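Local structure of serine-tRNA ligase (Naegleria fowleri, 6BLJ) at residues His59-Thr64 with Val127-Ser132; Val79-Asp84 with Asn113-Lys118; Tyr186-His191 with Trp394-Asp399; Met242-Pro247 with Ile304-Met309. The protein probably attaches serine to its cognate tRNA in the cytosol through a seryl-adenylate intermediate, as class II seryl-tRNA synthetases do, and is bound here to AMP. All coordinates share one frame; numbering follows the deposited sequence.

Interaction 1 of 4, residues His59-Thr64 with Val127-Ser132; sequences HIKSFT and VHIKNS
I60 meets I129 and S132 by putting CG2 anti to its own backbone N and CG1 beside it (chi1 -60°), while chi2 of 167° carries CD1 outward to the second helix. I129 has a similar first torsion, and its chain is extended to CD1, which lies between T64 OG1 and the K61 chain. The two helices, 38-76 and 114-147, are the arms of the long antiparallel coiled coil of the seryl-tRNA synthetase N-terminal domain, which in relatives binds the tRNA. Here their short axes pass 9.7 Å apart, with N-to-C directions 147° from each other. The isoleucine side chains slide past one another in opposite directions, I60 CG2 packing on I129 CG1 at 3.6 Å and also resting on H128 CB at 3.9 Å. T64 crosses the end of I129 at about a right angle, its OG1 lying 3.8 Å from I129 CD1, and the aliphatic CG of K61 borders the same methyl. All of these contacts are apolar or made through carbon. I124, one turn earlier on helix 114-147, extends the core by touching I60, F63 and I129. The imidazole of H128 leads away from helix 38-76, and H128 packs on K430 of the second subunit. At the other end of I60, the methyl CD1 sits against S132, 3.3 Å from OG and 3.9 Å from CB.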
loop_
_atom_site.group_PDB
_atom_site.type_symbol
_atom_site.label_atom_id
_atom_site.label_comp_id
_atom_site.label_asym_id
_atom_site.label_seq_id
_atom_site.Cartn_x
_atom_site.Cartn_y
_atom_site.Cartn_z
ATOM N N HIS A 59 40.656 -25.659 6.840
ATOM C CA HIS A 59 42.069 -25.399 7.115
ATOM C C HIS A 59 42.278 -24.966 8.562
ATOM O O HIS A 59 43.214 -25.422 9.229
ATOM C CB HIS A 59 42.587 -24.311 6.169
ATOM C CG HIS A 59 44.036 -23.975 6.355
ATOM N ND1 HIS A 59 44.972 -24.901 6.765
ATOM C CD2 HIS A 59 44.703 -22.805 6.215
ATOM C CE1 HIS A 59 46.157 -24.322 6.848
ATOM N NE2 HIS A 59 46.021 -23.051 6.521
ATOM N N ILE A 60 41.391 -24.108 9.074
ATOM C CA ILE A 60 41.507 -23.668 10.459
ATOM C C ILE A 60 41.255 -24.835 11.405
ATOM O O ILE A 60 41.961 -25.002 12.406
ATOM C CB ILE A 60 40.527 -22.516 10.734
ATOM C CG1 ILE A 60 40.808 -21.326 9.820
ATOM C CG2 ILE A 60 40.639 -22.059 12.186
ATOM C CD1 ILE A 60 39.668 -20.297 9.834
ATOM N N LYS A 61 40.260 -25.674 11.085
ATOM C CA LYS A 61 39.926 -26.810 11.941
ATOM C C LYS A 61 41.076 -27.807 12.060
ATOM O O LYS A 61 41.210 -28.478 13.091
ATOM C CB LYS A 61 38.676 -27.513 11.407
ATOM C CG LYS A 61 37.372 -26.961 11.936
ATOM C CD LYS A 61 36.195 -27.419 11.082
ATOM C CE LYS A 61 34.880 -27.306 11.839
ATOM N NZ LYS A 61 33.690 -27.490 10.957
ATOM N N SER A 62 41.922 -27.910 11.034
ATOM C CA SER A 62 43.048 -28.831 11.116
ATOM C C SER A 62 44.042 -28.410 12.189
ATOM O O SER A 62 44.803 -29.252 12.679
ATOM C CB SER A 62 43.755 -28.938 9.763
ATOM O OG SER A 62 44.483 -27.755 9.474
ATOM N N PHE A 63 44.084 -27.108 12.519
ATOM C CA PHE A 63 44.975 -26.610 13.572
ATOM C C PHE A 63 44.688 -27.282 14.907
ATOM O O PHE A 63 45.606 -27.488 15.716
ATOM C CB PHE A 63 44.824 -25.092 13.729
ATOM C CG PHE A 63 45.215 -24.290 12.502
ATOM C CD1 PHE A 63 45.839 -24.886 11.414
ATOM C CD2 PHE A 63 44.919 -22.937 12.436
ATOM C CE1 PHE A 63 46.187 -24.140 10.300
ATOM C CE2 PHE A 63 45.268 -22.184 11.324
ATOM C CZ PHE A 63 45.902 -22.787 10.255
ATOM N N THR A 64 43.416 -27.594 15.159
ATOM C CA THR A 64 43.018 -28.250 16.399
ATOM C C THR A 64 43.731 -29.588 16.562
ATOM O O THR A 64 44.322 -29.872 17.609
ATOM C CB THR A 64 41.500 -28.455 16.394
ATOM O OG1 THR A 64 40.854 -27.186 16.285
ATOM C CG2 THR A 64 41.056 -29.102 17.690
ATOM N N VAL A 127 37.945 -17.693 18.466
ATOM C CA VAL A 127 38.139 -16.487 17.674
ATOM C C VAL A 127 38.119 -16.778 16.177
ATOM O O VAL A 127 37.619 -15.970 15.393
ATOM C CB VAL A 127 39.448 -15.779 18.094
ATOM C CG1 VAL A 127 39.757 -14.583 17.188
ATOM C CG2 VAL A 127 39.376 -15.346 19.569
ATOM N N HIS A 128 38.662 -17.917 15.745
ATOM C CA HIS A 128 38.798 -18.158 14.314
ATOM C C HIS A 128 37.784 -19.157 13.766
ATOM O O HIS A 128 37.189 -18.911 12.710
ATOM C CB HIS A 128 40.221 -18.622 14.009
ATOM C CG HIS A 128 41.249 -17.600 14.360
ATOM N ND1 HIS A 128 41.858 -16.802 13.418
ATOM C CD2 HIS A 128 41.796 -17.261 15.553
ATOM C CE1 HIS A 128 42.721 -16.000 14.018
ATOM N NE2 HIS A 128 42.708 -16.263 15.312
ATOM N N ILE A 129 37.592 -20.294 14.439
ATOM C CA ILE A 129 36.652 -21.296 13.941
ATOM C C ILE A 129 35.227 -20.750 13.977
ATOM O O ILE A 129 34.488 -20.831 12.988
ATOM C CB ILE A 129 36.778 -22.602 14.746
ATOM C CG1 ILE A 129 38.106 -23.300 14.436
ATOM C CG2 ILE A 129 35.604 -23.538 14.447
ATOM C CD1 ILE A 129 38.330 -24.561 15.261
ATOM N N LYS A 130 34.834 -20.144 15.103
ATOM C CA LYS A 130 33.497 -19.557 15.198
ATOM C C LYS A 130 33.298 -18.456 14.163
ATOM O O LYS A 130 32.241 -18.381 13.518
ATOM C CB LYS A 130 33.262 -19.011 16.606
ATOM N N ASN A 131 34.303 -17.589 13.989
ATOM C CA ASN A 131 34.191 -16.512 13.006
ATOM C C ASN A 131 34.003 -17.065 11.595
ATOM O O ASN A 131 33.178 -16.559 10.827
ATOM C CB ASN A 131 35.419 -15.609 13.066
ATOM C CG ASN A 131 35.289 -14.392 12.168
ATOM O OD1 ASN A 131 34.533 -13.465 12.463
ATOM N ND2 ASN A 131 36.024 -14.391 11.061
ATOM N N SER A 132 34.761 -18.102 11.239
ATOM C CA SER A 132 34.644 -18.690 9.906
ATOM C C SER A 132 33.321 -19.426 9.735
ATOM O O SER A 132 32.746 -19.425 8.641
ATOM C CB SER A 132 35.811 -19.635 9.636
ATOM O OG SER A 132 36.785 -19.010 8.826
#

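Interaction 2 of 4, residues Val79-Asp84 with Asn113-Lys118; sequences VPLGDD and NTNQLK
The carboxamides of N113 and N115 both turn their ND2 toward D83 O. N113 ND2 gives the shorter bond, 3.0 Å to D83 O, arriving in the carbonyl plane on a lone pair although D83 O lies 32° out of the N113 amide plane. N115 ND2 makes a weak but straight bond to D83 O at 3.3 Å, so one carbonyl receives both amides. Beside the N115 amide, L81 crosses at about a right angle, with CB 3.9 Å from N115 OD1, and L81 CD2 packs on T114 CG2 at 3.6 Å. The L81 carbonyl faces the start of helix 114-147 and takes weak bonds from T114 N and N115 N. Two waters fill in alongside: one links V79 O to T114 OG1, the other P80 O to T114 N. G82 runs close past N113, where a CB would clash with ND2, and at its backbone angles a CB would also be jammed against the L81 carbonyl oxygen. N113 CG stands between its backbone N and carbonyl carbon (chi1 68°), and OD1 accepts from Q116 N at 2.7 Å. In return, N113 N donates to Q116 OE1 at 2.9 Å. These reciprocal bonds make a capping box at the N-terminus of the second coiled-coil helix, held against the loop that follows the first at the far tip of the arm that in relatives binds tRNA.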
loop_
_atom_site.group_PDB
_atom_site.type_symbol
_atom_site.label_atom_id
_atom_site.label_comp_id
_atom_site.label_asym_id
_atom_site.label_seq_id
_atom_site.Cartn_x
_atom_site.Cartn_y
_atom_site.Cartn_z
ATOM N N VAL A 79 56.840 -34.545 29.350
ATOM C CA VAL A 79 57.374 -33.182 29.243
ATOM C C VAL A 79 56.656 -32.288 30.253
ATOM O O VAL A 79 55.413 -32.294 30.298
ATOM C CB VAL A 79 57.205 -32.649 27.820
ATOM C CG1 VAL A 79 57.561 -31.154 27.757
ATOM C CG2 VAL A 79 58.056 -33.448 26.846
ATOM N N PRO A 80 57.385 -31.517 31.071
ATOM C CA PRO A 80 56.722 -30.603 32.015
ATOM C C PRO A 80 55.798 -29.620 31.303
ATOM O O PRO A 80 56.048 -29.208 30.166
ATOM C CB PRO A 80 57.893 -29.877 32.690
ATOM C CG PRO A 80 59.064 -30.817 32.537
ATOM C CD PRO A 80 58.853 -31.491 31.209
ATOM N N LEU A 81 54.711 -29.244 31.993
ATOM C CA LEU A 81 53.706 -28.370 31.385
ATOM C C LEU A 81 54.199 -26.934 31.251
ATOM O O LEU A 81 53.809 -26.231 30.312
ATOM C CB LEU A 81 52.408 -28.399 32.199
ATOM C CG LEU A 81 51.622 -29.715 32.234
ATOM C CD1 LEU A 81 50.432 -29.597 33.169
ATOM C CD2 LEU A 81 51.156 -30.087 30.843
ATOM N N GLY A 82 55.054 -26.483 32.162
ATOM C CA GLY A 82 55.465 -25.097 32.181
ATOM C C GLY A 82 54.531 -24.249 33.017
ATOM O O GLY A 82 53.517 -24.707 33.554
ATOM N N ASP A 83 54.890 -22.971 33.127
ATOM C CA ASP A 83 54.051 -22.039 33.860
ATOM C C ASP A 83 52.795 -21.692 33.059
ATOM O O ASP A 83 52.692 -21.952 31.853
ATOM C CB ASP A 83 54.830 -20.770 34.200
ATOM C CG ASP A 83 55.932 -21.028 35.197
ATOM O OD1 ASP A 83 55.768 -21.961 36.017
ATOM O OD2 ASP A 83 56.952 -20.306 35.153
ATOM N N ASP A 84 51.834 -21.087 33.762
ATOM C CA ASP A 84 50.535 -20.705 33.205
ATOM C C ASP A 84 50.679 -19.378 32.453
ATOM O O ASP A 84 50.135 -18.340 32.829
ATOM C CB ASP A 84 49.503 -20.620 34.326
ATOM C CG ASP A 84 48.086 -20.398 33.814
ATOM O OD1 ASP A 84 47.822 -20.681 32.630
ATOM O OD2 ASP A 84 47.239 -19.928 34.605
ATOM N N ASN A 113 55.006 -23.632 25.672
ATOM C CA ASN A 113 54.860 -24.750 26.591
ATOM C C ASN A 113 53.469 -25.363 26.428
ATOM O O ASN A 113 52.626 -24.866 25.676
ATOM C CB ASN A 113 55.158 -24.326 28.038
ATOM C CG ASN A 113 54.114 -23.367 28.631
ATOM O OD1 ASN A 113 52.932 -23.360 28.250
ATOM N ND2 ASN A 113 54.560 -22.553 29.595
ATOM N N THR A 114 53.218 -26.464 27.134
ATOM C CA THR A 114 51.988 -27.208 26.878
ATOM C C THR A 114 50.759 -26.444 27.364
ATOM O O THR A 114 49.697 -26.509 26.733
ATOM C CB THR A 114 52.074 -28.590 27.518
ATOM O OG1 THR A 114 53.165 -29.304 26.915
ATOM C CG2 THR A 114 50.781 -29.367 27.292
ATOM N N ASN A 115 50.883 -25.702 28.473
ATOM C CA ASN A 115 49.788 -24.828 28.891
ATOM C C ASN A 115 49.459 -23.802 27.810
ATOM O O ASN A 115 48.281 -23.533 27.536
ATOM C CB ASN A 115 50.135 -24.122 30.204
ATOM C CG ASN A 115 50.132 -25.060 31.400
ATOM O OD1 ASN A 115 49.364 -26.024 31.450
ATOM N ND2 ASN A 115 50.993 -24.777 32.376
ATOM N N GLN A 116 50.486 -23.224 27.177
ATOM C CA GLN A 116 50.235 -22.259 26.111
ATOM C C GLN A 116 49.625 -22.921 24.886
ATOM O O GLN A 116 48.804 -22.302 24.198
ATOM C CB GLN A 116 51.522 -21.534 25.728
ATOM C CG GLN A 116 52.034 -20.563 26.793
ATOM C CD GLN A 116 53.413 -20.053 26.454
ATOM O OE1 GLN A 116 54.345 -20.837 26.276
ATOM N NE2 GLN A 116 53.548 -18.740 26.337
ATOM N N LEU A 117 49.966 -24.186 24.619
ATOM C CA LEU A 117 49.383 -24.844 23.458
ATOM C C LEU A 117 47.898 -25.078 23.669
ATOM O O LEU A 117 47.109 -24.919 22.726
ATOM C CB LEU A 117 50.079 -26.182 23.177
ATOM C CG LEU A 117 51.521 -26.139 22.675
ATOM C CD1 LEU A 117 52.106 -27.550 22.553
ATOM C CD2 LEU A 117 51.576 -25.411 21.351
ATOM N N LYS A 118 47.482 -25.338 24.911
ATOM C CA LYS A 118 46.061 -25.551 25.133
ATOM C C LYS A 118 45.306 -24.233 25.075
ATOM O O LYS A 118 44.158 -24.206 24.610
ATOM C CB LYS A 118 45.835 -26.246 26.481
ATOM C CG LYS A 118 46.580 -27.572 26.634
ATOM C CD LYS A 118 46.013 -28.413 27.765
ATOM C CE LYS A 118 47.114 -28.908 28.682
ATOM N NZ LYS A 118 46.831 -30.293 29.164
HETATM O O HOH W 1 53.433 -31.413 28.355
HETATM O O HOH W 2 55.791 -27.581 28.073
HETATM O O HOH W 3 57.300 -21.829 31.463
#

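Interaction 3 of 4, residues Tyr186-His191 with Trp394-Asp399; sequences YKCLKH and WFPGAD
K190 and G397 bring their CA atoms to 4.3 Å where the loop 186-191 runs past a type I beta turn from F395 to A398. The turn lies in the connection between antiparallel strands 387-394 and 404-412 of the class II synthetase core, and K190 is the N-cap residue of helix 191-197. G397 is the close point of the backbones: its CA is 3.6 Å from L189 O, and a CB there would run into both that oxygen and K190 CA. On one flank C188 faces P396, with SG 3.9 Å from P396 CB. Two waters bridge the gap, one lying between C188 O and P396 O, the other between C188 O and G397 O. Helix 448-458 backs the turn through E457, whose carboxylate accepts from both G397 N and H191 N and so ties the two segments to a common partner. On the other flank the K190 chain bends at chi3 (-56°) and again at chi4 (-78°), and the last bend places NZ beside the turn. There the ammonium meets two oxygens. It donates to G397 O at 2.9 Å, slightly tilted from the carbonyl plane. The K190 side chain crosses that of D399 at about a right angle, and NZ forms a salt bridge with D399 OD1, 3.0 Å away, from above the carboxylate plane.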
loop_
_atom_site.group_PDB
_atom_site.type_symbol
_atom_site.label_atom_id
_atom_site.label_comp_id
_atom_site.label_asym_id
_atom_site.label_seq_id
_atom_site.Cartn_x
_atom_site.Cartn_y
_atom_site.Cartn_z
ATOM N N TYR A 186 -29.044 -6.760 -37.086
ATOM C CA TYR A 186 -29.042 -6.562 -35.643
ATOM C C TYR A 186 -27.616 -6.636 -35.119
ATOM O O TYR A 186 -26.908 -7.618 -35.360
ATOM C CB TYR A 186 -29.922 -7.607 -34.958
ATOM C CG TYR A 186 -30.101 -7.343 -33.487
ATOM C CD1 TYR A 186 -31.108 -6.500 -33.031
ATOM C CD2 TYR A 186 -29.248 -7.919 -32.550
ATOM C CE1 TYR A 186 -31.266 -6.239 -31.674
ATOM C CE2 TYR A 186 -29.394 -7.661 -31.188
ATOM C CZ TYR A 186 -30.411 -6.831 -30.759
ATOM O OH TYR A 186 -30.566 -6.582 -29.413
ATOM N N LYS A 187 -27.186 -5.579 -34.443
ATOM C CA LYS A 187 -25.839 -5.499 -33.894
ATOM C C LYS A 187 -25.832 -6.010 -32.457
ATOM O O LYS A 187 -26.641 -5.567 -31.635
ATOM C CB LYS A 187 -25.329 -4.058 -33.952
ATOM C CG LYS A 187 -23.943 -3.871 -33.341
ATOM C CD LYS A 187 -23.465 -2.428 -33.571
ATOM C CE LYS A 187 -22.080 -2.183 -32.976
ATOM N NZ LYS A 187 -21.562 -0.833 -33.340
ATOM N N CYS A 188 -24.906 -6.923 -32.155
ATOM C CA CYS A 188 -24.799 -7.490 -30.814
ATOM C C CYS A 188 -24.543 -6.410 -29.771
ATOM O O CYS A 188 -23.707 -5.527 -29.973
ATOM C CB CYS A 188 -23.673 -8.521 -30.759
ATOM S SG CYS A 188 -24.074 -10.104 -31.534
ATOM N N LEU A 189 -25.275 -6.481 -28.663
ATOM C CA LEU A 189 -25.039 -5.596 -27.531
ATOM C C LEU A 189 -23.882 -6.110 -26.673
ATOM O O LEU A 189 -23.546 -7.292 -26.681
ATOM C CB LEU A 189 -26.293 -5.481 -26.665
ATOM C CG LEU A 189 -27.569 -4.908 -27.288
ATOM C CD1 LEU A 189 -28.708 -5.004 -26.291
ATOM C CD2 LEU A 189 -27.316 -3.459 -27.652
ATOM N N LYS A 190 -23.288 -5.186 -25.925
ATOM C CA LYS A 190 -22.254 -5.440 -24.929
ATOM C C LYS A 190 -22.870 -5.975 -23.634
ATOM O O LYS A 190 -24.014 -5.651 -23.298
ATOM C CB LYS A 190 -21.522 -4.121 -24.647
ATOM C CG LYS A 190 -20.106 -4.214 -24.147
ATOM C CD LYS A 190 -19.472 -2.812 -24.128
ATOM C CE LYS A 190 -19.536 -2.140 -25.499
ATOM N NZ LYS A 190 -18.509 -2.636 -26.468
ATOM N N HIS A 191 -22.074 -6.733 -22.863
ATOM C CA HIS A 191 -22.614 -7.403 -21.672
ATOM C C HIS A 191 -23.306 -6.434 -20.700
ATOM O O HIS A 191 -24.372 -6.752 -20.166
ATOM C CB HIS A 191 -21.504 -8.187 -20.949
ATOM C CG HIS A 191 -20.262 -7.393 -20.676
ATOM N ND1 HIS A 191 -20.127 -6.567 -19.579
ATOM C CD2 HIS A 191 -19.097 -7.301 -21.361
ATOM C CE1 HIS A 191 -18.935 -5.997 -19.605
ATOM N NE2 HIS A 191 -18.290 -6.426 -20.676
ATOM N N TRP A 394 -14.617 -15.378 -27.350
ATOM C CA TRP A 394 -15.223 -14.418 -28.268
ATOM C C TRP A 394 -16.276 -13.563 -27.563
ATOM O O TRP A 394 -17.211 -14.091 -26.952
ATOM C CB TRP A 394 -15.854 -15.208 -29.423
ATOM C CG TRP A 394 -16.596 -14.450 -30.466
ATOM C CD1 TRP A 394 -17.951 -14.477 -30.695
ATOM C CD2 TRP A 394 -16.038 -13.582 -31.461
ATOM N NE1 TRP A 394 -18.265 -13.669 -31.767
ATOM C CE2 TRP A 394 -17.111 -13.105 -32.250
ATOM C CE3 TRP A 394 -14.738 -13.150 -31.756
ATOM C CZ2 TRP A 394 -16.919 -12.229 -33.322
ATOM C CZ3 TRP A 394 -14.550 -12.276 -32.820
ATOM C CH2 TRP A 394 -15.641 -11.826 -33.591
ATOM N N PHE A 395 -16.146 -12.241 -27.685
ATOM C CA PHE A 395 -17.109 -11.278 -27.154
ATOM C C PHE A 395 -17.696 -10.487 -28.319
ATOM O O PHE A 395 -17.131 -9.459 -28.727
ATOM C CB PHE A 395 -16.451 -10.337 -26.133
ATOM C CG PHE A 395 -16.207 -10.961 -24.780
ATOM C CD1 PHE A 395 -15.110 -11.782 -24.563
ATOM C CD2 PHE A 395 -17.074 -10.718 -23.720
ATOM C CE1 PHE A 395 -14.881 -12.344 -23.319
ATOM C CE2 PHE A 395 -16.850 -11.275 -22.462
ATOM C CZ PHE A 395 -15.748 -12.091 -22.262
ATOM N N PRO A 396 -18.820 -10.931 -28.901
ATOM C CA PRO A 396 -19.333 -10.275 -30.125
ATOM C C PRO A 396 -19.819 -8.846 -29.916
ATOM O O PRO A 396 -20.031 -8.127 -30.906
ATOM C CB PRO A 396 -20.495 -11.188 -30.569
ATOM C CG PRO A 396 -20.944 -11.884 -29.297
ATOM C CD PRO A 396 -19.669 -12.060 -28.462
ATOM N N GLY A 397 -20.031 -8.418 -28.681
ATOM C CA GLY A 397 -20.379 -7.040 -28.434
ATOM C C GLY A 397 -19.207 -6.121 -28.160
ATOM O O GLY A 397 -19.428 -4.936 -27.901
ATOM N N ALA A 398 -17.967 -6.616 -28.192
ATOM C CA ALA A 398 -16.838 -5.766 -27.821
ATOM C C ALA A 398 -16.605 -4.664 -28.839
ATOM O O ALA A 398 -16.999 -4.760 -30.006
ATOM C CB ALA A 398 -15.552 -6.581 -27.702
ATOM N N ASP A 399 -15.915 -3.617 -28.382
ATOM C CA ASP A 399 -15.422 -2.598 -29.294
ATOM C C ASP A 399 -14.455 -3.244 -30.275
ATOM O O ASP A 399 -13.764 -4.215 -29.949
ATOM C CB ASP A 399 -14.725 -1.467 -28.522
ATOM C CG ASP A 399 -15.665 -0.750 -27.567
ATOM O OD1 ASP A 399 -16.866 -0.643 -27.897
ATOM O OD2 ASP A 399 -15.213 -0.315 -26.481
HETATM O O HOH W 4 -21.202 -5.580 -31.627
HETATM O O HOH W 5 -21.735 -3.642 -28.994
#

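Interaction 4 of 4, residues Met242-Pro247 with Ile304-Met309; sequences MPIYTP and IKYCGM
M242-Y245 and Y306-M309 pair as neighbouring parallel beta strands, a buried contact in the mixed sheet of the class II synthetase catalytic core. Helix 220-238 with strand 242-245 at a subunit interface is consistent with class II motif 1, and strand 304-313 with the start of motif 2. Four backbone bonds zip them together: M242 N to K305 O, C307 N to M242 O, I244 N to C307 O and M309 N to I244 O. The shortest is C307 N to M242 O, 2.7 Å and nearly straight at 174°. CA-H...O contacts fill in between, as from P243 CA to C307 O at 3.3 Å. The strand directions differ by 43°. On one face I244 and Y306 come together, with M242, in one of its two conformers, side by side with the tyrosine. The edge of the ring meets M242 O through CD1 at 3.5 Å. I244 CG2, set between its backbone N and carbonyl carbon, meets the same CD1 at 3.6 Å. On the opposite face P243, Y245, C307 and M309 carry the side chains, and Y245 OH is held by E334 and Q332 of the fourth subunit. Helix 285-290 covers the I244 and Y306 face through I288, and helix 220-238 the C307 and M309 face through I233. Strand 332-342 pairs with the far edge of 304-313, while I244 and Y245 continue the sheet antiparallel into the fourth subunit.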
loop_
_atom_site.group_PDB
_atom_site.type_symbol
_atom_site.label_atom_id
_atom_site.label_comp_id
_atom_site.label_asym_id
_atom_site.label_seq_id
_atom_site.Cartn_x
_atom_site.Cartn_y
_atom_site.Cartn_z
ATOM N N MET A 242 -10.897 -33.363 -6.757
ATOM C CA MET A 242 -11.509 -33.257 -5.433
ATOM C C MET A 242 -12.015 -31.839 -5.166
ATOM O O MET A 242 -11.220 -30.899 -5.099
ATOM C CB MET A 242 -10.486 -33.667 -4.377
ATOM C CG MET A 242 -10.876 -33.303 -2.974
ATOM S SD MET A 242 -12.028 -34.479 -2.276
ATOM C CE MET A 242 -10.908 -35.330 -1.166
ATOM N N PRO A 243 -13.324 -31.635 -5.006
ATOM C CA PRO A 243 -13.803 -30.292 -4.635
ATOM C C PRO A 243 -13.197 -29.847 -3.310
ATOM O O PRO A 243 -13.089 -30.632 -2.371
ATOM C CB PRO A 243 -15.323 -30.467 -4.528
ATOM C CG PRO A 243 -15.636 -31.688 -5.357
ATOM C CD PRO A 243 -14.436 -32.584 -5.222
ATOM N N ILE A 244 -12.785 -28.581 -3.241
ATOM C CA ILE A 244 -12.234 -28.037 -2.003
ATOM C C ILE A 244 -12.606 -26.562 -1.888
ATOM O O ILE A 244 -12.325 -25.761 -2.778
ATOM C CB ILE A 244 -10.706 -28.264 -1.894
ATOM C CG1 ILE A 244 -10.152 -27.713 -0.579
ATOM C CG2 ILE A 244 -9.938 -27.698 -3.099
ATOM C CD1 ILE A 244 -8.683 -28.144 -0.317
ATOM N N TYR A 245 -13.229 -26.209 -0.766
ATOM C CA TYR A 245 -13.602 -24.839 -0.430
ATOM C C TYR A 245 -12.573 -24.315 0.575
ATOM O O TYR A 245 -12.220 -25.024 1.517
ATOM C CB TYR A 245 -15.018 -24.830 0.163
ATOM C CG TYR A 245 -15.487 -23.535 0.781
ATOM C CD1 TYR A 245 -16.213 -22.596 0.034
ATOM C CD2 TYR A 245 -15.238 -23.258 2.121
ATOM C CE1 TYR A 245 -16.657 -21.398 0.613
ATOM C CE2 TYR A 245 -15.659 -22.060 2.707
ATOM C CZ TYR A 245 -16.375 -21.138 1.957
ATOM O OH TYR A 245 -16.811 -19.974 2.567
ATOM N N THR A 246 -12.073 -23.105 0.355
ATOM C CA THR A 246 -10.894 -22.605 1.053
ATOM C C THR A 246 -11.201 -21.432 1.986
ATOM O O THR A 246 -12.237 -20.775 1.856
ATOM C CB THR A 246 -9.840 -22.145 0.030
ATOM O OG1 THR A 246 -10.271 -20.919 -0.598
ATOM C CG2 THR A 246 -9.649 -23.191 -1.057
ATOM N N PRO A 247 -10.309 -21.139 2.943
ATOM C CA PRO A 247 -10.316 -19.809 3.556
ATOM C C PRO A 247 -10.195 -18.762 2.470
ATOM O O PRO A 247 -9.498 -18.958 1.474
ATOM C CB PRO A 247 -9.072 -19.814 4.463
ATOM C CG PRO A 247 -8.810 -21.299 4.756
ATOM C CD PRO A 247 -9.204 -21.985 3.459
ATOM N N ILE A 304 -2.276 -35.400 -7.393
ATOM C CA ILE A 304 -3.318 -34.888 -6.507
ATOM C C ILE A 304 -4.077 -33.817 -7.271
ATOM O O ILE A 304 -3.492 -32.807 -7.668
ATOM C CB ILE A 304 -2.728 -34.312 -5.212
ATOM C CG1 ILE A 304 -1.915 -35.372 -4.473
ATOM C CG2 ILE A 304 -3.830 -33.765 -4.319
ATOM C CD1 ILE A 304 -1.137 -34.812 -3.323
ATOM N N LYS A 305 -5.374 -34.021 -7.469
ATOM C CA LYS A 305 -6.188 -33.129 -8.286
ATOM C C LYS A 305 -7.264 -32.485 -7.418
ATOM O O LYS A 305 -8.012 -33.189 -6.728
ATOM C CB LYS A 305 -6.839 -33.882 -9.445
ATOM C CG LYS A 305 -5.873 -34.584 -10.423
ATOM C CD LYS A 305 -6.677 -35.318 -11.504
ATOM C CE LYS A 305 -5.788 -36.056 -12.496
ATOM N NZ LYS A 305 -6.606 -36.708 -13.557
ATOM N N TYR A 306 -7.327 -31.154 -7.435
ATOM C CA TYR A 306 -8.298 -30.397 -6.650
ATOM C C TYR A 306 -9.144 -29.518 -7.554
ATOM O O TYR A 306 -8.652 -28.968 -8.549
ATOM C CB TYR A 306 -7.615 -29.519 -5.596
ATOM C CG TYR A 306 -7.181 -30.283 -4.366
ATOM C CD1 TYR A 306 -8.120 -30.814 -3.493
ATOM C CD2 TYR A 306 -5.833 -30.447 -4.060
ATOM C CE1 TYR A 306 -7.736 -31.526 -2.352
ATOM C CE2 TYR A 306 -5.437 -31.135 -2.910
ATOM C CZ TYR A 306 -6.398 -31.670 -2.067
ATOM O OH TYR A 306 -6.021 -32.357 -0.943
ATOM N N CYS A 307 -10.423 -29.417 -7.209
ATOM C CA CYS A 307 -11.383 -28.507 -7.835
ATOM C C CYS A 307 -11.630 -27.405 -6.810
ATOM O O CYS A 307 -12.487 -27.541 -5.941
ATOM C CB CYS A 307 -12.698 -29.250 -8.211
ATOM S SG CYS A 307 -14.042 -28.125 -8.637
ATOM N N GLY A 308 -10.858 -26.322 -6.900
ATOM C CA GLY A 308 -10.923 -25.273 -5.891
ATOM C C GLY A 308 -12.083 -24.325 -6.137
ATOM O O GLY A 308 -12.397 -23.971 -7.270
ATOM N N MET A 309 -12.684 -23.872 -5.046
ATOM C CA MET A 309 -13.848 -23.004 -5.113
ATOM C C MET A 309 -13.664 -21.870 -4.121
ATOM O O MET A 309 -13.416 -22.132 -2.939
ATOM C CB MET A 309 -15.102 -23.816 -4.766
ATOM C CG MET A 309 -16.374 -23.034 -4.604
ATOM S SD MET A 309 -17.637 -24.143 -3.926
ATOM C CE MET A 309 -19.042 -23.018 -3.981
#

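How the interactions relate
Interactions 1 and 2 belong to the N-terminal arm and share helix 114-147. Their centres are 21 Å apart, with interaction 2 farther out toward the tip, 61 Å from the centre of the chain. Interactions 3 and 4 belong to the catalytic body, their centres 34 Å apart, and in sequence 242-309 falls wholly between the two segments of interaction 3. Of the four, interaction 4 lies nearest the chain's centre, and the position of G308 is about 13 Å from the bound AMP. Its strand 304-313 leads on to R314 and E316 of that pocket. Interactions 2 and 3 lie on opposite sides of the chain's centre, with centres 95 Å apart.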